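Local coordinates for protein glutaryl-CoA dehydrogenase (Mycobacterium smegmatis, PDB 3SF6) that belongs to the acyl-CoA dehydrogenase family of flavoproteins and holds dihydroflavine-adenine dinucleotide in a tetramer of identical subunits, at residues A119-H124 with P254-N259; L150-H155 with A160-R165; E260-I265 with E386-I391. One frame throughout, in Å; residues are numbered along the deposited sequence. Where two conformers were deposited one is given.

Contact 1 (A119-H124 with P254-N259)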
# COMPACT_ATOMS: atom_id res chain seq x y z
N ALA A 119 20.14 -8.81 29.09
CA ALA A 119 21.26 -9.29 29.94
C ALA A 119 20.84 -9.44 31.40
O ALA A 119 20.90 -10.56 31.96
CB ALA A 119 22.50 -8.39 29.80
N MET A 120 20.31 -8.38 32.02
CA MET A 120 19.83 -8.52 33.41
C MET A 120 18.70 -9.54 33.54
O MET A 120 18.67 -10.37 34.48
CB MET A 120 19.42 -7.17 34.00
CG MET A 120 20.57 -6.24 34.27
SD MET A 120 20.02 -4.54 34.67
CE MET A 120 19.54 -4.80 36.38
N TYR A 121 17.73 -9.47 32.64
CA TYR A 121 16.60 -10.40 32.67
C TYR A 121 17.09 -11.86 32.64
O TYR A 121 16.59 -12.69 33.40
CB TYR A 121 15.66 -10.16 31.51
CG TYR A 121 14.46 -11.10 31.54
CD1 TYR A 121 13.31 -10.79 32.25
CD2 TYR A 121 14.50 -12.29 30.86
CE1 TYR A 121 12.21 -11.68 32.27
CE2 TYR A 121 13.43 -13.18 30.89
CZ TYR A 121 12.31 -12.87 31.59
OH TYR A 121 11.28 -13.77 31.56
N ALA A 122 18.04 -12.16 31.76
CA ALA A 122 18.55 -13.52 31.66
C ALA A 122 19.10 -14.01 33.01
O ALA A 122 18.84 -15.14 33.44
CB ALA A 122 19.64 -13.65 30.56
N ILE A 123 19.90 -13.17 33.64
CA ILE A 123 20.50 -13.47 34.95
C ILE A 123 19.40 -13.59 36.03
O ILE A 123 19.38 -14.51 36.83
CB ILE A 123 21.58 -12.43 35.30
CG1 ILE A 123 22.77 -12.54 34.34
CG2 ILE A 123 22.07 -12.64 36.75
CD1 ILE A 123 23.79 -11.36 34.43
N HIS A 124 18.47 -12.63 36.01
CA HIS A 124 17.34 -12.60 36.96
C HIS A 124 16.50 -13.88 36.85
O HIS A 124 16.05 -14.44 37.88
CB HIS A 124 16.52 -11.34 36.70
CG HIS A 124 15.62 -10.93 37.82
ND1 HIS A 124 14.44 -11.60 38.10
CD2 HIS A 124 15.65 -9.86 38.65
CE1 HIS A 124 13.83 -10.99 39.11
NE2 HIS A 124 14.54 -9.93 39.47
N PRO A 254 16.60 -18.25 25.88
CA PRO A 254 16.85 -16.97 25.24
C PRO A 254 15.60 -16.35 24.62
O PRO A 254 15.46 -15.12 24.60
CB PRO A 254 17.89 -17.31 24.15
CG PRO A 254 17.82 -18.81 23.99
CD PRO A 254 17.51 -19.30 25.37
N LEU A 255 14.69 -17.19 24.13
CA LEU A 255 13.44 -16.69 23.58
C LEU A 255 12.58 -15.99 24.60
O LEU A 255 11.90 -15.01 24.26
CB LEU A 255 12.61 -17.80 22.87
CG LEU A 255 13.28 -18.44 21.65
CD1 LEU A 255 12.40 -19.50 20.98
CD2 LEU A 255 13.69 -17.41 20.65
N ARG A 256 12.57 -16.44 25.85
CA ARG A 256 11.83 -15.68 26.89
C ARG A 256 12.41 -14.29 27.07
O ARG A 256 11.67 -13.33 27.29
CB ARG A 256 11.84 -16.41 28.24
CG ARG A 256 10.83 -17.53 28.44
CD ARG A 256 10.93 -18.10 29.92
NE ARG A 256 10.88 -17.03 30.94
CZ ARG A 256 11.04 -17.20 32.26
NH1 ARG A 256 11.29 -18.40 32.78
NH2 ARG A 256 10.97 -16.15 33.09
N CYS A 257 13.74 -14.18 27.00
CA CYS A 257 14.41 -12.88 27.11
C CYS A 257 13.96 -12.00 25.94
O CYS A 257 13.61 -10.82 26.12
CB CYS A 257 15.92 -13.01 27.07
SG CYS A 257 16.58 -14.10 28.38
N LEU A 258 13.99 -12.54 24.73
CA LEU A 258 13.57 -11.76 23.56
C LEU A 258 12.14 -11.25 23.72
O LEU A 258 11.85 -10.13 23.33
CB LEU A 258 13.66 -12.54 22.27
CG LEU A 258 15.04 -13.07 21.89
CD1 LEU A 258 15.03 -13.85 20.55
CD2 LEU A 258 16.02 -11.97 21.78
N ASN A 259 11.26 -12.07 24.26
CA ASN A 259 9.88 -11.63 24.42
C ASN A 259 9.76 -10.49 25.42
O ASN A 259 8.93 -9.61 25.26
CB ASN A 259 8.99 -12.82 24.66
CG ASN A 259 8.73 -13.61 23.30
OD1 ASN A 259 8.27 -13.01 22.31
ND2 ASN A 259 9.01 -14.91 23.28
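The phenolic oxygen of Tyr-121 is gripped by two nitrogens of one guanidinium group, a compact example of how an arginine can tie two helices together at the solvent-exposed side of their interface. Arg-256 NH2 donates to Tyr-121 OH over 2.8 Å, with an angle of 151° at the hydrogen, and the oxygen sits only slightly tilted from the guanidinium plane, at its edge. A second, weak bond comes from Arg-256 NE to the same Tyr-121 OH, 3.3 Å long and more bent. The side chains cross at about a right angle, with ring and guanidinium planes 77° apart, so the contact is a polar grip on the hydroxyl and not a stack. The first bond of Arg-256 does not aim at the partner helix; the bend at its third torsion brings the guanidinium round to the phenol.

Deeper in, the contact turns apolar. The ring of Tyr-121 swings across to helix 252-286 because its CG lies opposite the backbone N (chi1 -179°), and its CD2 edge meets Cys-257 SG at 3.7 Å. The sulfur lies near the ring plane, which makes this an edge-on sulfur-aromatic contact. The same sulfur also packs on the methyl of Ala-122, with Ala-122 CB to Cys-257 SG at 3.8 Å. The helical segments run roughly antiparallel, with axes 9.5 Å apart. Leu-118 and Phe-126 of helix 106-126 also touch Cys-257, while Ala-122 leans on Val-192 of strand 190-197.

The small residues Ala-122 and Cys-257 occupy the buried centre, where the backbones are nearest, consistent with the close approach, and the charged group stays at the exposed margin. One good and one weak N-H bond to the same oxygen probably restrict the guanidinium's rotation and may polarise the hydroxyl.

Contact 2 (L150-H155 with A160-R165); sequences LTEPDH and AGMRTR. With FDA (dihydroflavine-adenine dinucleotide), chain B.
Leu-150 opens the segment by touching Met-162 across the loop: its CD1 meets the CE methyl at 3.5 Å, the two side chains crossing at about a right angle next to Trp-194. The backbone N of Leu-150 faces the other way and donates to O2 of the dihydroflavine-adenine dinucleotide. Thr-151 continues that grip. Thr-151 N reaches the same flavin O2 over 2.8 Å, almost perfectly straight, and Thr-151 OG1 accepts from flavin N1.

Glu-152 turns back to the 160-165 segment and carries the contact. Its chain is extended beyond CG (chi2 177°), which delivers the carboxylate to two successive backbone amides. Glu-152 OE1 takes Arg-163 N at 2.8 Å through its syn lone pair, along a nearly linear bond. Glu-152 OE2 receives Thr-164 N at 2.9 Å, and Thr-164 OG1 also donates to it at 2.8 Å; both donors approach from the same face of the carboxylate plane, the hydroxyl much farther above it. A salt bridge from Lys-179 to OE2 probably helps to balance this buried charge.

Glu-152 also begins a type I turn. At the turn's corner, Pro-153 O accepts a hydrogen bond from Arg-287 of the second subunit. The turn ends at His-155, whose imidazole presents one face to the backbone of Gly-161. Gly-161 O stands 3.1 Å above the His-155 ring plane, over its centre, and Arg-163 CG comes to CE1 of His-155 at 3.8 Å. The loop between strands 146-149 and 165-169 is thereby held in a compact form, and its Leu-150 and Thr-151 are part of the flavin site in the middle domain of an acyl-CoA dehydrogenase.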
# COMPACT_ATOMS: atom_id res chain seq x y z
N LEU A 150 23.42 -13.70 21.18
CA LEU A 150 22.63 -14.80 20.58
C LEU A 150 23.00 -14.95 19.11
O LEU A 150 23.46 -16.01 18.66
CB LEU A 150 21.13 -14.56 20.79
CG LEU A 150 20.20 -15.61 20.19
CD1 LEU A 150 20.48 -16.99 20.81
CD2 LEU A 150 18.69 -15.23 20.35
N THR A 151 22.83 -13.86 18.35
CA THR A 151 23.06 -13.85 16.90
C THR A 151 24.51 -14.15 16.56
O THR A 151 25.41 -13.73 17.27
CB THR A 151 22.64 -12.50 16.32
OG1 THR A 151 21.24 -12.31 16.62
CG2 THR A 151 22.91 -12.38 14.80
N GLU A 152 24.69 -14.85 15.44
CA GLU A 152 25.99 -15.18 14.87
C GLU A 152 25.99 -14.71 13.42
O GLU A 152 24.93 -14.49 12.81
CB GLU A 152 26.17 -16.69 14.93
CG GLU A 152 26.16 -17.24 16.37
CD GLU A 152 26.27 -18.71 16.49
OE1 GLU A 152 26.17 -19.43 15.45
OE2 GLU A 152 26.39 -19.18 17.65
N PRO A 153 27.17 -14.65 12.82
CA PRO A 153 27.24 -14.23 11.42
C PRO A 153 26.27 -15.00 10.50
O PRO A 153 25.62 -14.39 9.63
CB PRO A 153 28.70 -14.52 11.07
CG PRO A 153 29.41 -14.34 12.35
CD PRO A 153 28.50 -14.88 13.41
N ASP A 154 26.18 -16.33 10.69
CA ASP A 154 25.34 -17.15 9.84
C ASP A 154 23.98 -17.54 10.43
O ASP A 154 23.21 -18.23 9.72
CB ASP A 154 26.11 -18.39 9.38
CG ASP A 154 27.25 -18.05 8.42
OD1 ASP A 154 27.23 -16.98 7.77
OD2 ASP A 154 28.12 -18.94 8.31
N HIS A 155 23.68 -17.16 11.66
CA HIS A 155 22.41 -17.53 12.30
C HIS A 155 21.84 -16.36 13.07
O HIS A 155 22.36 -15.95 14.12
CB HIS A 155 22.59 -18.75 13.20
CG HIS A 155 23.00 -19.96 12.44
ND1 HIS A 155 24.31 -20.30 12.26
CD2 HIS A 155 22.27 -20.83 11.71
CE1 HIS A 155 24.38 -21.35 11.47
NE2 HIS A 155 23.16 -21.71 11.14
N ALA A 160 18.05 -21.52 16.67
CA ALA A 160 18.16 -22.96 16.90
C ALA A 160 19.36 -23.57 16.18
O ALA A 160 19.90 -24.61 16.61
CB ALA A 160 16.89 -23.62 16.43
N GLY A 161 19.73 -22.96 15.06
CA GLY A 161 20.89 -23.39 14.28
C GLY A 161 22.24 -22.85 14.73
O GLY A 161 23.22 -23.03 14.00
N MET A 162 22.31 -22.22 15.89
CA MET A 162 23.55 -21.54 16.33
C MET A 162 24.67 -22.56 16.39
O MET A 162 24.43 -23.75 16.72
CB MET A 162 23.36 -20.85 17.67
CG MET A 162 23.23 -21.77 18.86
SD MET A 162 23.10 -20.87 20.43
CE MET A 162 21.38 -20.37 20.37
N ARG A 163 25.89 -22.10 16.11
CA ARG A 163 27.03 -22.99 16.07
C ARG A 163 28.09 -22.71 17.11
O ARG A 163 29.02 -23.53 17.29
CB ARG A 163 27.65 -23.02 14.67
CG ARG A 163 26.72 -23.53 13.57
CD ARG A 163 26.23 -24.97 13.82
NE ARG A 163 27.30 -25.95 13.72
CZ ARG A 163 27.16 -27.26 13.91
NH1 ARG A 163 25.98 -27.78 14.25
NH2 ARG A 163 28.20 -28.07 13.77
N THR A 164 27.95 -21.61 17.84
CA THR A 164 28.83 -21.38 19.02
C THR A 164 28.61 -22.57 19.94
O THR A 164 27.47 -22.94 20.22
CB THR A 164 28.52 -20.06 19.75
OG1 THR A 164 28.87 -18.95 18.94
CG2 THR A 164 29.31 -19.98 21.07
N ARG A 165 29.69 -23.21 20.36
CA ARG A 165 29.58 -24.44 21.15
C ARG A 165 30.20 -24.26 22.52
O ARG A 165 31.13 -23.49 22.70
CB ARG A 165 30.25 -25.61 20.43
CG ARG A 165 31.70 -25.44 20.18
CD ARG A 165 32.26 -26.66 19.44
NE ARG A 165 33.71 -26.64 19.36
CZ ARG A 165 34.42 -25.96 18.45
NH1 ARG A 165 33.80 -25.20 17.55
NH2 ARG A 165 35.75 -26.02 18.46
PA FDA B . 18.61 -13.46 8.40
O1A FDA B . 18.01 -14.35 9.40
O2A FDA B . 19.75 -13.90 7.57
O5B FDA B . 17.36 -13.08 7.46
C5B FDA B . 17.60 -12.39 6.21
C4B FDA B . 16.26 -12.04 5.57
O4B FDA B . 15.62 -13.30 5.24
C3B FDA B . 15.29 -11.30 6.47
O3B FDA B . 14.47 -10.42 5.68
C2B FDA B . 14.46 -12.44 7.05
O2B FDA B . 13.21 -11.96 7.58
C1B FDA B . 14.34 -13.41 5.87
N9A FDA B . 14.10 -14.79 6.33
C8A FDA B . 14.93 -15.54 7.11
N7A FDA B . 14.36 -16.73 7.37
C5A FDA B . 13.13 -16.72 6.74
C6A FDA B . 12.08 -17.62 6.64
N6A FDA B . 12.13 -18.84 7.23
N1A FDA B . 11.00 -17.26 5.91
C2A FDA B . 10.92 -16.06 5.33
N3A FDA B . 11.89 -15.17 5.41
C4A FDA B . 13.00 -15.48 6.12
N1 FDA B . 21.47 -9.88 18.09
C2 FDA B . 21.88 -10.26 19.33
O2 FDA B . 21.99 -11.48 19.59
N3 FDA B . 22.12 -9.32 20.27
C4 FDA B . 22.04 -8.00 20.04
O4 FDA B . 22.34 -7.15 20.92
C4X FDA B . 21.60 -7.59 18.77
N5 FDA B . 21.54 -6.28 18.44
C5X FDA B . 21.47 -5.90 17.11
C6 FDA B . 21.74 -4.59 16.73
C7 FDA B . 21.64 -4.18 15.41
C7M FDA B . 22.03 -2.75 15.02
C8 FDA B . 21.23 -5.10 14.46
C8M FDA B . 21.12 -4.63 13.01
C9 FDA B . 20.97 -6.41 14.81
C9A FDA B . 21.08 -6.82 16.16
N10 FDA B . 20.90 -8.16 16.53
C10 FDA B . 21.34 -8.56 17.80
C1' FDA B . 20.84 -9.20 15.50
C2' FDA B . 19.38 -9.35 15.02
O2' FDA B . 18.60 -10.08 15.99
C3' FDA B . 19.38 -10.09 13.70
O3' FDA B . 19.85 -9.18 12.70
C4' FDA B . 17.99 -10.59 13.29
O4' FDA B . 17.58 -11.69 14.12
C5' FDA B . 17.92 -11.01 11.82
O5' FDA B . 18.94 -11.99 11.56
P FDA B . 19.89 -11.77 10.30
O1P FDA B . 20.30 -10.36 10.24
O2P FDA B . 20.94 -12.82 10.35
O3P FDA B . 18.94 -12.02 9.02

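Contact 3 (E260-I265 with E386-I391). With FDA (dihydroflavine-adenine dinucleotide), chain B.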
# COMPACT_ATOMS: atom_id res chain seq x y z
N GLU A 260 10.62 -10.46 26.42
CA GLU A 260 10.66 -9.29 27.30
C GLU A 260 11.13 -8.04 26.58
O GLU A 260 10.49 -6.97 26.67
CB GLU A 260 11.56 -9.55 28.49
CG GLU A 260 11.07 -10.65 29.36
CD GLU A 260 9.70 -10.37 29.94
OE1 GLU A 260 9.50 -9.24 30.43
OE2 GLU A 260 8.84 -11.29 29.93
N ALA A 261 12.21 -8.16 25.84
CA ALA A 261 12.73 -7.02 25.08
C ALA A 261 11.78 -6.51 24.00
O ALA A 261 11.58 -5.29 23.82
CB ALA A 261 14.08 -7.34 24.49
N ARG A 262 11.16 -7.45 23.27
CA ARG A 262 10.17 -7.13 22.24
C ARG A 262 9.06 -6.27 22.75
O ARG A 262 8.62 -5.33 22.09
CB ARG A 262 9.62 -8.41 21.60
CG ARG A 262 10.67 -9.15 20.76
CD ARG A 262 10.23 -10.58 20.47
NE ARG A 262 11.11 -11.25 19.52
CZ ARG A 262 11.09 -12.56 19.28
NH1 ARG A 262 10.20 -13.35 19.88
NH2 ARG A 262 11.96 -13.07 18.41
N PHE A 263 8.58 -6.58 23.97
CA PHE A 263 7.54 -5.77 24.60
C PHE A 263 7.93 -4.32 24.73
O PHE A 263 7.15 -3.40 24.43
CB PHE A 263 7.13 -6.36 25.96
CG PHE A 263 6.16 -5.50 26.68
CD1 PHE A 263 4.83 -5.52 26.34
CD2 PHE A 263 6.58 -4.59 27.63
CE1 PHE A 263 3.90 -4.63 26.95
CE2 PHE A 263 5.70 -3.70 28.21
CZ PHE A 263 4.37 -3.73 27.90
N GLY A 264 9.16 -4.07 25.17
CA GLY A 264 9.61 -2.70 25.30
C GLY A 264 9.65 -2.02 23.92
O GLY A 264 9.30 -0.85 23.81
N ILE A 265 10.02 -2.74 22.88
CA ILE A 265 10.07 -2.21 21.49
C ILE A 265 8.69 -1.87 20.96
O ILE A 265 8.54 -0.90 20.20
CB ILE A 265 10.80 -3.21 20.57
CG1 ILE A 265 12.29 -3.17 20.88
CG2 ILE A 265 10.56 -2.90 19.10
CD1 ILE A 265 12.99 -4.43 20.48
N GLU A 386 9.17 -10.64 9.02
CA GLU A 386 8.76 -11.95 8.54
C GLU A 386 8.64 -12.95 9.68
O GLU A 386 7.71 -13.74 9.71
CB GLU A 386 9.73 -12.44 7.45
CG GLU A 386 9.64 -11.59 6.13
CD GLU A 386 10.21 -10.20 6.26
OE1 GLU A 386 11.30 -10.02 6.87
OE2 GLU A 386 9.61 -9.20 5.75
N MET A 387 9.59 -12.90 10.61
CA MET A 387 9.50 -13.80 11.76
C MET A 387 8.22 -13.57 12.54
O MET A 387 7.54 -14.50 12.92
CB MET A 387 10.74 -13.73 12.66
CG MET A 387 12.02 -14.25 12.02
SD MET A 387 11.89 -15.97 11.45
CE MET A 387 11.77 -15.79 9.71
N HIS A 388 7.89 -12.31 12.81
CA HIS A 388 6.67 -12.03 13.55
C HIS A 388 5.40 -12.40 12.79
O HIS A 388 4.46 -12.94 13.40
CB HIS A 388 6.68 -10.58 14.05
CG HIS A 388 7.73 -10.39 15.08
ND1 HIS A 388 7.65 -10.98 16.34
CD2 HIS A 388 8.93 -9.78 15.03
CE1 HIS A 388 8.75 -10.70 17.01
NE2 HIS A 388 9.55 -9.98 16.23
N THR A 389 5.39 -12.19 11.49
CA THR A 389 4.30 -12.67 10.65
C THR A 389 4.06 -14.18 10.82
O THR A 389 2.90 -14.63 10.94
CB THR A 389 4.59 -12.33 9.16
OG1 THR A 389 4.57 -10.89 8.98
CG2 THR A 389 3.54 -12.97 8.26
N LEU A 390 5.14 -14.95 10.81
CA LEU A 390 5.08 -16.40 10.92
C LEU A 390 4.72 -16.86 12.35
O LEU A 390 4.08 -17.88 12.53
CB LEU A 390 6.41 -16.99 10.41
CG LEU A 390 6.67 -16.70 8.94
CD1 LEU A 390 8.13 -17.05 8.53
CD2 LEU A 390 5.63 -17.42 8.02
N ILE A 391 5.14 -16.13 13.37
CA ILE A 391 4.73 -16.42 14.73
C ILE A 391 3.21 -16.24 14.88
O ILE A 391 2.49 -17.12 15.42
CB ILE A 391 5.51 -15.58 15.79
CG1 ILE A 391 6.99 -15.96 15.78
CG2 ILE A 391 4.83 -15.67 17.18
CD1 ILE A 391 7.89 -14.97 16.57
PA FDA B . 18.61 -13.46 8.40
O1A FDA B . 18.01 -14.35 9.40
O2A FDA B . 19.75 -13.90 7.57
O5B FDA B . 17.36 -13.08 7.46
C5B FDA B . 17.60 -12.39 6.21
C4B FDA B . 16.26 -12.04 5.57
O4B FDA B . 15.62 -13.30 5.24
C3B FDA B . 15.29 -11.30 6.47
O3B FDA B . 14.47 -10.42 5.68
C2B FDA B . 14.46 -12.44 7.05
O2B FDA B . 13.21 -11.96 7.58
C1B FDA B . 14.34 -13.41 5.87
N9A FDA B . 14.10 -14.79 6.33
C8A FDA B . 14.93 -15.54 7.11
N7A FDA B . 14.36 -16.73 7.37
C5A FDA B . 13.13 -16.72 6.74
C6A FDA B . 12.08 -17.62 6.64
N6A FDA B . 12.13 -18.84 7.23
N1A FDA B . 11.00 -17.26 5.91
C2A FDA B . 10.92 -16.06 5.33
N3A FDA B . 11.89 -15.17 5.41
C4A FDA B . 13.00 -15.48 6.12
N1 FDA B . 21.47 -9.88 18.09
C2 FDA B . 21.88 -10.26 19.33
O2 FDA B . 21.99 -11.48 19.59
N3 FDA B . 22.12 -9.32 20.27
C4 FDA B . 22.04 -8.00 20.04
O4 FDA B . 22.34 -7.15 20.92
C4X FDA B . 21.60 -7.59 18.77
N5 FDA B . 21.54 -6.28 18.44
C5X FDA B . 21.47 -5.90 17.11
C6 FDA B . 21.74 -4.59 16.73
C7 FDA B . 21.64 -4.18 15.41
C7M FDA B . 22.03 -2.75 15.02
C8 FDA B . 21.23 -5.10 14.46
C8M FDA B . 21.12 -4.63 13.01
C9 FDA B . 20.97 -6.41 14.81
C9A FDA B . 21.08 -6.82 16.16
N10 FDA B . 20.90 -8.16 16.53
C10 FDA B . 21.34 -8.56 17.80
C1' FDA B . 20.84 -9.20 15.50
C2' FDA B . 19.38 -9.35 15.02
O2' FDA B . 18.60 -10.08 15.99
C3' FDA B . 19.38 -10.09 13.70
O3' FDA B . 19.85 -9.18 12.70
C4' FDA B . 17.99 -10.59 13.29
O4' FDA B . 17.58 -11.69 14.12
C5' FDA B . 17.92 -11.01 11.82
O5' FDA B . 18.94 -11.99 11.56
P FDA B . 19.89 -11.77 10.30
O1P FDA B . 20.30 -10.36 10.24
O2P FDA B . 20.94 -12.82 10.35
O3P FDA B . 18.94 -12.02 9.02
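Arg-262 reaches across to His-388, although the CA atoms of Arg-262 and His-388 lie 10.6 Å apart, a case in which one long side chain spans the distance between two helices. From CB, which points toward helix 385-397, the chain runs extended through CG to NE (chi2 164°, chi3 172°). The first atom to meet the other segment is Arg-262 CD, 3.8 Å from His-388 CE1. Arg-262 NE comes next and closest, at 3.5 Å from His-388 CE1. That CE1 stands above one face of the guanidinium, offset toward its rim, and the group's NE lies near the plane of the ring. The planes are 82° apart, a nearly perpendicular, edge-to-face meeting in which the ring contributes a C-H corner to the flat cation. Finally, at 4.3 Å, there is a looser van der Waals contact of Arg-262 NH1 with a methyl, Ile-391 CD1.

The polar atoms are bonded outside the pair, with Glu-382 O shared. Arg-262 NE and His-388 NE2 both hydrogen-bond to this oxygen, probably helping to bring the two side chains together, while Asn-259 OD1 takes Arg-262 NH1 and Ser-336 OG pairs with His-388 ND1. With both ring nitrogens engaged, the imidazole is probably fixed in its rotation.

Along the same helix, Glu-386 OE1 accepts a hydrogen bond from O2B of the dihydroflavine-adenine dinucleotide at 2.8 Å, and the CE methyl of Met-387 packs on the adenine at C5A, 3.4 Å away. Lys-303 of the second subunit forms a salt bridge with Glu-386 OE2.

The pair lies buried in the helical C-terminal domain, bridging helices 252-286 and 385-397, with Val-335 against Arg-262 and Lys-339 against His-388, both from helix 332-357.

The three contacts show how chemistry follows position. Contact 3 is buried, contacts 1 and 2 partly buried. Contacts 1 and 3 share helix 252-286 and touch where Tyr-121 CE1 meets Glu-260 CG at 3.3 Å; one joins it to the N-terminal helical region, the other to helix 385-397. Contact 2 belongs to a loop of the middle domain and packs on contact 1 through Leu-150 against Leu-258. An arginine serves a phenol at the margin in contact 1 but takes an imidazole edge on its face in contact 3, while contact 2 relies on a carboxylate that accepts from two backbone amides and a hydroxyl. Contacts 2 and 3 hold different ends of one cofactor, flavin and adenosine.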